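Local structure of 4-hydroxy-tetrahydrodipicolinate synthase (Aquifex aeolicus, 2EHH) at residues 24-29 against 259-264; 206-211 against 250-255; 11-16 against 48-53. The protein probably catalyses the condensation of pyruvate with aspartate-beta-semialdehyde to 4-hydroxy-tetrahydrodipicolinate, a step of lysine biosynthesis. All coordinates share one frame; numbering follows the deposited sequence.

Contact 1 of 3, residues 24-29 against 259-264; sequences GNLIEF and LGMCEK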
loop_
_atom_site.group_PDB
_atom_site.type_symbol
_atom_site.label_atom_id
_atom_site.label_comp_id
_atom_site.label_asym_id
_atom_site.label_seq_id
_atom_site.Cartn_x
_atom_site.Cartn_y
_atom_site.Cartn_z
ATOM N N GLY A 24 -11.650 38.506 5.851
ATOM C CA GLY A 24 -10.900 39.746 5.785
ATOM C C GLY A 24 -9.910 39.865 6.926
ATOM O O GLY A 24 -8.764 40.259 6.719
ATOM N N ASN A 25 -10.344 39.525 8.137
ATOM C CA ASN A 25 -9.460 39.607 9.294
ATOM C C ASN A 25 -8.347 38.566 9.220
ATOM O O ASN A 25 -7.239 38.787 9.706
ATOM C CB ASN A 25 -10.265 39.444 10.580
ATOM C CG ASN A 25 -11.121 40.663 10.881
ATOM O OD1 ASN A 25 -12.017 41.011 10.115
ATOM N ND2 ASN A 25 -10.838 41.323 11.994
ATOM N N LEU A 26 -8.654 37.434 8.600
ATOM C CA LEU A 26 -7.686 36.358 8.431
ATOM C C LEU A 26 -6.578 36.883 7.512
ATOM O O LEU A 26 -5.392 36.633 7.732
ATOM C CB LEU A 26 -8.381 35.150 7.797
ATOM C CG LEU A 26 -8.338 33.776 8.473
ATOM C CD1 LEU A 26 -8.445 33.899 9.986
ATOM C CD2 LEU A 26 -9.476 32.924 7.901
ATOM N N ILE A 27 -6.972 37.625 6.481
ATOM C CA ILE A 27 -6.004 38.182 5.548
ATOM C C ILE A 27 -5.081 39.181 6.247
ATOM O O ILE A 27 -3.868 39.147 6.056
ATOM C CB ILE A 27 -6.716 38.853 4.355
ATOM C CG1 ILE A 27 -7.422 37.775 3.525
ATOM C CG2 ILE A 27 -5.712 39.615 3.498
ATOM C CD1 ILE A 27 -8.164 38.295 2.308
ATOM N N GLU A 28 -5.655 40.061 7.060
ATOM C CA GLU A 28 -4.865 41.050 7.790
ATOM C C GLU A 28 -3.938 40.330 8.765
ATOM O O GLU A 28 -2.793 40.734 8.973
ATOM C CB GLU A 28 -5.793 41.998 8.557
ATOM C CG GLU A 28 -6.753 42.759 7.658
ATOM C CD GLU A 28 -6.038 43.706 6.710
ATOM O OE1 GLU A 28 -6.607 44.014 5.644
ATOM O OE2 GLU A 28 -4.915 44.149 7.032
ATOM N N PHE A 29 -4.448 39.260 9.366
ATOM C CA PHE A 29 -3.678 38.457 10.309
ATOM C C PHE A 29 -2.363 38.028 9.660
ATOM O O PHE A 29 -1.291 38.144 10.259
ATOM C CB PHE A 29 -4.499 37.226 10.713
ATOM C CG PHE A 29 -3.778 36.265 11.622
ATOM C CD1 PHE A 29 -3.351 36.657 12.888
ATOM C CD2 PHE A 29 -3.566 34.947 11.225
ATOM C CE1 PHE A 29 -2.729 35.749 13.746
ATOM C CE2 PHE A 29 -2.948 34.031 12.074
ATOM C CZ PHE A 29 -2.529 34.431 13.337
ATOM N N LEU A 259 -9.144 30.121 18.637
ATOM C CA LEU A 259 -8.427 31.386 18.712
ATOM C C LEU A 259 -9.346 32.552 18.373
ATOM O O LEU A 259 -8.899 33.693 18.277
ATOM C CB LEU A 259 -7.232 31.376 17.760
ATOM C CG LEU A 259 -5.985 30.672 18.298
ATOM C CD1 LEU A 259 -5.559 29.571 17.344
ATOM C CD2 LEU A 259 -4.873 31.695 18.479
ATOM N N GLY A 260 -10.627 32.253 18.186
ATOM C CA GLY A 260 -11.610 33.280 17.873
ATOM C C GLY A 260 -11.483 33.905 16.495
ATOM O O GLY A 260 -11.907 35.042 16.287
ATOM N N MET A 261 -10.932 33.158 15.545
ATOM C CA MET A 261 -10.735 33.671 14.193
ATOM C C MET A 261 -11.857 33.316 13.227
ATOM O O MET A 261 -11.908 33.823 12.107
ATOM C CB MET A 261 -9.404 33.154 13.649
ATOM C CG MET A 261 -8.277 33.289 14.652
ATOM S SD MET A 261 -6.721 32.693 14.012
ATOM C CE MET A 261 -6.140 34.184 13.245
ATOM N N CYS A 262 -12.755 32.439 13.657
ATOM C CA CYS A 262 -13.868 32.039 12.811
ATOM C C CYS A 262 -14.892 31.264 13.610
ATOM O O CYS A 262 -14.651 30.890 14.760
ATOM C CB CYS A 262 -13.377 31.165 11.655
ATOM S SG CYS A 262 -12.731 29.547 12.171
ATOM N N GLU A 263 -16.043 31.035 12.991
ATOM C CA GLU A 263 -17.111 30.283 13.622
ATOM C C GLU A 263 -16.769 28.808 13.492
ATOM O O GLU A 263 -16.068 28.407 12.563
ATOM C CB GLU A 263 -18.440 30.561 12.920
ATOM C CG GLU A 263 -18.901 32.000 13.013
ATOM C CD GLU A 263 -19.068 32.457 14.447
ATOM O OE1 GLU A 263 -19.848 31.819 15.186
ATOM O OE2 GLU A 263 -18.419 33.453 14.835
ATOM N N LYS A 264 -17.257 28.009 14.433
ATOM C CA LYS A 264 -17.025 26.574 14.414
ATOM C C LYS A 264 -18.078 26.003 13.470
ATOM O O LYS A 264 -19.074 25.432 13.910
ATOM C CB LYS A 264 -17.205 26.007 15.822
ATOM C CG LYS A 264 -16.832 24.546 15.981
ATOM C CD LYS A 264 -16.996 24.134 17.433
ATOM C CE LYS A 264 -16.559 22.709 17.676
ATOM N NZ LYS A 264 -16.701 22.367 19.116
#

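Contact 2 of 3, residues 206-211 against 250-255; sequences ANNVMP and IPVKTA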
loop_
_atom_site.group_PDB
_atom_site.type_symbol
_atom_site.label_atom_id
_atom_site.label_comp_id
_atom_site.label_asym_id
_atom_site.label_seq_id
_atom_site.Cartn_x
_atom_site.Cartn_y
_atom_site.Cartn_z
ATOM N N ALA A 206 -0.330 24.532 9.178
ATOM C CA ALA A 206 0.058 25.044 10.492
ATOM C C ALA A 206 0.173 26.566 10.500
ATOM O O ALA A 206 0.040 27.200 11.546
ATOM C CB ALA A 206 1.382 24.422 10.929
ATOM N N ASN A 207 0.428 27.131 9.324
ATOM C CA ASN A 207 0.552 28.573 9.140
ATOM C C ASN A 207 -0.693 29.326 9.596
ATOM O O ASN A 207 -0.620 30.496 9.968
ATOM C CB ASN A 207 0.784 28.890 7.661
ATOM C CG ASN A 207 2.171 29.369 7.394
ATOM O OD1 ASN A 207 2.878 29.779 8.316
ATOM N ND2 ASN A 207 2.578 29.344 6.134
ATOM N N ASN A 208 -1.837 28.656 9.531
ATOM C CA ASN A 208 -3.106 29.254 9.923
ATOM C C ASN A 208 -3.139 29.703 11.380
ATOM O O ASN A 208 -3.846 30.652 11.717
ATOM C CB ASN A 208 -4.250 28.261 9.693
ATOM C CG ASN A 208 -4.712 28.221 8.254
ATOM O OD1 ASN A 208 -5.440 29.105 7.802
ATOM N ND2 ASN A 208 -4.292 27.192 7.522
ATOM N N VAL A 209 -2.373 29.033 12.239
ATOM C CA VAL A 209 -2.385 29.373 13.653
ATOM C C VAL A 209 -1.080 29.867 14.265
ATOM O O VAL A 209 -1.106 30.557 15.280
ATOM C CB VAL A 209 -2.924 28.195 14.485
ATOM C CG1 VAL A 209 -4.338 27.857 14.025
ATOM C CG2 VAL A 209 -2.022 26.991 14.341
ATOM N N MET A 210 0.054 29.508 13.673
ATOM C CA MET A 210 1.345 29.969 14.172
ATOM C C MET A 210 2.199 30.446 12.999
ATOM O O MET A 210 3.249 29.882 12.703
ATOM C CB MET A 210 2.062 28.856 14.953
ATOM C CG MET A 210 1.460 28.602 16.334
ATOM S SD MET A 210 2.377 27.421 17.345
ATOM C CE MET A 210 3.682 28.453 18.005
ATOM N N PRO A 211 1.746 31.512 12.318
ATOM C CA PRO A 211 2.397 32.136 11.157
ATOM C C PRO A 211 3.855 32.526 11.387
ATOM O O PRO A 211 4.727 32.244 10.561
ATOM C CB PRO A 211 1.539 33.378 10.895
ATOM C CG PRO A 211 0.218 33.034 11.487
ATOM C CD PRO A 211 0.578 32.304 12.743
ATOM N N ILE A 250 -10.377 19.764 9.295
ATOM C CA ILE A 250 -11.190 19.728 10.504
ATOM C C ILE A 250 -10.432 20.260 11.731
ATOM O O ILE A 250 -10.937 21.129 12.453
ATOM C CB ILE A 250 -11.745 18.309 10.758
ATOM C CG1 ILE A 250 -12.739 17.957 9.643
ATOM C CG2 ILE A 250 -12.434 18.251 12.120
ATOM C CD1 ILE A 250 -13.263 16.533 9.683
ATOM N N PRO A 251 -9.211 19.761 11.981
ATOM C CA PRO A 251 -8.470 20.261 13.146
ATOM C C PRO A 251 -8.054 21.733 13.052
ATOM O O PRO A 251 -8.223 22.491 14.007
ATOM C CB PRO A 251 -7.256 19.332 13.211
ATOM C CG PRO A 251 -7.791 18.049 12.627
ATOM C CD PRO A 251 -8.562 18.556 11.434
ATOM N N VAL A 252 -7.514 22.144 11.908
ATOM C CA VAL A 252 -7.067 23.523 11.769
ATOM C C VAL A 252 -8.201 24.546 11.853
ATOM O O VAL A 252 -8.028 25.610 12.444
ATOM C CB VAL A 252 -6.262 23.737 10.455
ATOM C CG1 VAL A 252 -7.168 23.617 9.251
ATOM C CG2 VAL A 252 -5.563 25.086 10.494
ATOM N N LYS A 253 -9.355 24.239 11.275
ATOM C CA LYS A 253 -10.470 25.174 11.357
ATOM C C LYS A 253 -10.930 25.235 12.812
ATOM O O LYS A 253 -11.289 26.301 13.317
ATOM C CB LYS A 253 -11.628 24.744 10.449
ATOM C CG LYS A 253 -12.869 25.624 10.602
ATOM C CD LYS A 253 -13.885 25.420 9.477
ATOM C CE LYS A 253 -13.812 26.549 8.447
ATOM N NZ LYS A 253 -14.950 26.493 7.477
ATOM N N THR A 254 -10.902 24.092 13.491
ATOM C CA THR A 254 -11.302 24.042 14.893
ATOM C C THR A 254 -10.334 24.875 15.740
ATOM O O THR A 254 -10.745 25.560 16.682
ATOM C CB THR A 254 -11.318 22.595 15.427
ATOM O OG1 THR A 254 -12.253 21.809 14.671
ATOM C CG2 THR A 254 -11.727 22.578 16.898
ATOM N N ALA A 255 -9.049 24.817 15.402
ATOM C CA ALA A 255 -8.041 25.577 16.137
ATOM C C ALA A 255 -8.270 27.076 15.957
ATOM O O ALA A 255 -8.176 27.847 16.915
ATOM C CB ALA A 255 -6.641 25.202 15.656
#

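Contact 3 of 3, residues 11-16 against 48-53; sequences TPFKEG and PTLTFE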
loop_
_atom_site.group_PDB
_atom_site.type_symbol
_atom_site.label_atom_id
_atom_site.label_comp_id
_atom_site.label_asym_id
_atom_site.label_seq_id
_atom_site.Cartn_x
_atom_site.Cartn_y
_atom_site.Cartn_z
ATOM N N THR A 11 -11.601 28.555 4.913
ATOM C CA THR A 11 -12.662 29.439 4.443
ATOM C C THR A 11 -13.706 29.520 5.554
ATOM O O THR A 11 -14.444 28.563 5.802
ATOM C CB THR A 11 -13.339 28.910 3.163
ATOM O OG1 THR A 11 -12.370 28.799 2.114
ATOM C CG2 THR A 11 -14.449 29.864 2.716
ATOM N N PRO A 12 -13.760 30.660 6.262
ATOM C CA PRO A 12 -14.713 30.872 7.356
ATOM C C PRO A 12 -16.157 30.809 6.868
ATOM O O PRO A 12 -16.477 31.308 5.788
ATOM C CB PRO A 12 -14.353 32.268 7.864
ATOM C CG PRO A 12 -12.907 32.407 7.516
ATOM C CD PRO A 12 -12.842 31.805 6.138
ATOM N N PHE A 13 -17.019 30.193 7.667
ATOM C CA PHE A 13 -18.435 30.075 7.339
ATOM C C PHE A 13 -19.270 30.640 8.485
ATOM O O PHE A 13 -18.866 30.581 9.644
ATOM C CB PHE A 13 -18.829 28.606 7.129
ATOM C CG PHE A 13 -18.290 27.999 5.866
ATOM C CD1 PHE A 13 -17.752 26.715 5.878
ATOM C CD2 PHE A 13 -18.344 28.691 4.661
ATOM C CE1 PHE A 13 -17.272 26.130 4.707
ATOM C CE2 PHE A 13 -17.869 28.116 3.484
ATOM C CZ PHE A 13 -17.330 26.830 3.508
ATOM N N LYS A 14 -20.431 31.186 8.148
ATOM C CA LYS A 14 -21.337 31.729 9.149
ATOM C C LYS A 14 -22.728 31.799 8.541
ATOM O O LYS A 14 -22.911 32.353 7.456
ATOM C CB LYS A 14 -20.896 33.123 9.593
ATOM C CG LYS A 14 -21.762 33.707 10.704
ATOM C CD LYS A 14 -21.290 35.089 11.105
ATOM C CE LYS A 14 -22.173 35.676 12.189
ATOM N NZ LYS A 14 -21.749 37.063 12.542
ATOM N N GLU A 15 -23.706 31.223 9.231
ATOM C CA GLU A 15 -25.081 31.231 8.737
ATOM C C GLU A 15 -25.141 30.466 7.418
ATOM O O GLU A 15 -25.978 30.756 6.566
ATOM C CB GLU A 15 -25.549 32.670 8.488
ATOM C CG GLU A 15 -25.081 33.688 9.517
ATOM C CD GLU A 15 -25.187 35.123 9.006
ATOM O OE1 GLU A 15 -24.755 36.049 9.727
ATOM O OE2 GLU A 15 -25.703 35.325 7.883
ATOM N N GLY A 16 -24.242 29.501 7.243
ATOM C CA GLY A 16 -24.224 28.722 6.017
ATOM C C GLY A 16 -23.701 29.484 4.808
ATOM O O GLY A 16 -23.835 29.034 3.670
ATOM N N PRO A 48 -14.079 21.820 -2.026
ATOM C CA PRO A 48 -15.042 20.815 -2.493
ATOM C C PRO A 48 -16.494 21.202 -2.223
ATOM O O PRO A 48 -17.377 20.878 -3.012
ATOM C CB PRO A 48 -14.638 19.564 -1.718
ATOM C CG PRO A 48 -13.155 19.723 -1.590
ATOM C CD PRO A 48 -13.024 21.186 -1.213
ATOM N N THR A 49 -16.736 21.891 -1.110
ATOM C CA THR A 49 -18.092 22.291 -0.755
ATOM C C THR A 49 -18.432 23.748 -1.073
ATOM O O THR A 49 -19.509 24.230 -0.714
ATOM C CB THR A 49 -18.382 22.012 0.740
ATOM O OG1 THR A 49 -17.429 22.697 1.559
ATOM C CG2 THR A 49 -18.295 20.516 1.025
ATOM N N LEU A 50 -17.516 24.453 -1.733
ATOM C CA LEU A 50 -17.766 25.840 -2.119
ATOM C C LEU A 50 -18.368 25.815 -3.513
ATOM O O LEU A 50 -17.925 25.051 -4.366
ATOM C CB LEU A 50 -16.469 26.653 -2.164
ATOM C CG LEU A 50 -15.735 26.956 -0.860
ATOM C CD1 LEU A 50 -14.433 27.698 -1.172
ATOM C CD2 LEU A 50 -16.626 27.785 0.050
ATOM N N THR A 51 -19.378 26.642 -3.750
ATOM C CA THR A 51 -19.989 26.682 -5.069
ATOM C C THR A 51 -19.021 27.396 -6.000
ATOM O O THR A 51 -18.189 28.181 -5.552
ATOM C CB THR A 51 -21.312 27.458 -5.062
ATOM O OG1 THR A 51 -21.040 28.857 -4.939
ATOM C CG2 THR A 51 -22.180 27.016 -3.894
ATOM N N PHE A 52 -19.132 27.111 -7.293
ATOM C CA PHE A 52 -18.277 27.726 -8.299
ATOM C C PHE A 52 -18.277 29.245 -8.137
ATOM O O PHE A 52 -17.250 29.902 -8.317
ATOM C CB PHE A 52 -18.777 27.351 -9.695
ATOM C CG PHE A 52 -18.098 28.097 -10.805
ATOM C CD1 PHE A 52 -16.831 27.725 -11.245
ATOM C CD2 PHE A 52 -18.723 29.190 -11.401
ATOM C CE1 PHE A 52 -16.196 28.435 -12.264
ATOM C CE2 PHE A 52 -18.099 29.904 -12.415
ATOM C CZ PHE A 52 -16.832 29.527 -12.849
ATOM N N GLU A 53 -19.435 29.796 -7.786
ATOM C CA GLU A 53 -19.567 31.235 -7.604
ATOM C C GLU A 53 -18.891 31.725 -6.324
ATOM O O GLU A 53 -18.354 32.834 -6.284
ATOM C CB GLU A 53 -21.045 31.628 -7.601
ATOM C CG GLU A 53 -21.306 33.061 -7.177
ATOM C CD GLU A 53 -22.742 33.486 -7.423
ATOM O OE1 GLU A 53 -23.662 32.734 -7.035
ATOM O OE2 GLU A 53 -22.948 34.576 -8.000
#

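Contact 1 of 3, residues 24-29 against 259-264
Met261 lays its terminal methyl squarely over one face of the Phe29 ring. Its CE sits 3.3 Å from the centroid of that ring, only 10° off the normal, a CH-pi contact in which all six ring carbons lie at similar range. The nearest of them, Phe29 CD2, is 3.4 Å from Met261 CE. The thioether follows behind, with Met261 SD 4.7 Å from the centroid of the Phe29 ring, still above the face, so this is also a Met-aromatic contact. Two torsions bring the groups together: Phe29 carries CG anti to its own backbone N (chi1 176°), while the methionine chain runs straight and then bends at its end (chi3 88°), turning the methyl onto the ring. Helix 20-31, which supplies Phe29, is the first helix of the (beta/alpha)8 barrel; the methionine follows helix 250-258 of the C-terminal helical region, just past the Schellman motif at Gly260. One turn back on the barrel helix, Leu26 CD1 touches the same side chain twice, 3.9 Å from Met261 CB at its base and 4.0 Å from Met261 CE at its end. An alanine in place of Phe29 removes the ring and would probably open a gap over the methionine methyl, leaving it held mainly by Leu26 on this helix. Leu26 also packs on Ile10, and Met261 on Cys256 of the preceding helix.

Contact 2 of 3, residues 206-211 against 250-255
Asn208 and Val252 meet at about a right angle, the valine pressing a methyl against the base of the asparagine. Val252 CG2 lies 3.5 Å from Asn208 CB and 3.9 Å from Asn208 ND2. With chi1 at 69°, the valine's CG1 sits between the backbone N and the carbonyl carbon and CG2 is anti to N, which turns CG2 toward Asn208. The amide's polar end is engaged elsewhere: Asn208 ND2 donates to Ala8 O and Val205 O, which should fix its rotation. Next along the chain, Val209 turns toward the same helix and sets CG1 3.9 Å from Ala255 CB, one turn beyond Val252. All four residues are buried; the Val209-Ala255 touch is wholly apolar, while Val252 also lies against the amide nitrogen. Within helix 250-258, Thr254 OG1 donates to Ile250 O at 2.7 Å, and Thr254 N reaches the same oxygen from the opposite face of the carbonyl plane. On the other segment, Ala206 O likewise accepts from both Val209 N and Met210 N, the first being the i+3 bond of the 3-10 turn. The Val252 side chain comes within about 4 Å of that of Thr44, predicted to bind pyruvate. The turn joins the eighth barrel strand, 201-204, to helix 211-223, with Met210 at its N-cap; helix 226-242 packs on Val209 through Leu239, and helix 275-287 on Ala255 through Leu285.

Contact 3 of 3, residues 11-16 against 48-53
Thr11 O accepts a hydrogen bond from Lys253 NZ, an ammonium also gripped by Glu265 O and by Glu46 OE1 in a salt bridge. The same carbonyl oxygen stands 3.7 Å above the plane of the Phe13 ring, over its centre. Leu50 approaches that ring differently: its CD2 comes in at the edge, in the ring plane, 3.7 Å from Phe13 CZ and equally near CE2. Thr11 and Leu50 meet tip to tip, Thr11 CG2 lying 4.0 Å from Leu50 CD2. The threonine's chi1 of -60° splits its branches, pointing the methyl at the leucine while OG1 is hydrogen-bonded to Gly45 O. Leu50 thus brings one methyl against both the threonine methyl and the aromatic edge; all three residues are buried. Just beyond it, Thr51 caps the start of helix 52-66 with OG1, and Thr51 N bonds Glu54 OE1, consistent with a capping box. Thr49 packs on Ala80 of a second subunit. The loops after the first and second barrel strands pack together here at the C-terminal end, where TIM-barrel enzymes carry their active sites; the Thr11 side chain is about 8 Å from that of Thr44, predicted to bind pyruvate.

From the N terminus the chain first lays down 11-16, then 24-29, and contact 3 closes at 48-53 a short loop spanning the first barrel helix and second strand. Contact 1 opens inside that loop but closes only at 259-264, so the two cross, with nearly the whole barrel between the ends of contact 1. Contact 2 follows contact 3 in series and sits within the span of contact 1, enclosing helices 211-223 and 226-242. The sites touch too: Phe29 packs on Pro211, and Leu26 on Pro12. Contact 3 ties the loops after the first two strands; contacts 1 and 2 fasten the first helix and the turn after the eighth strand to helix 250-258 and the loop behind it.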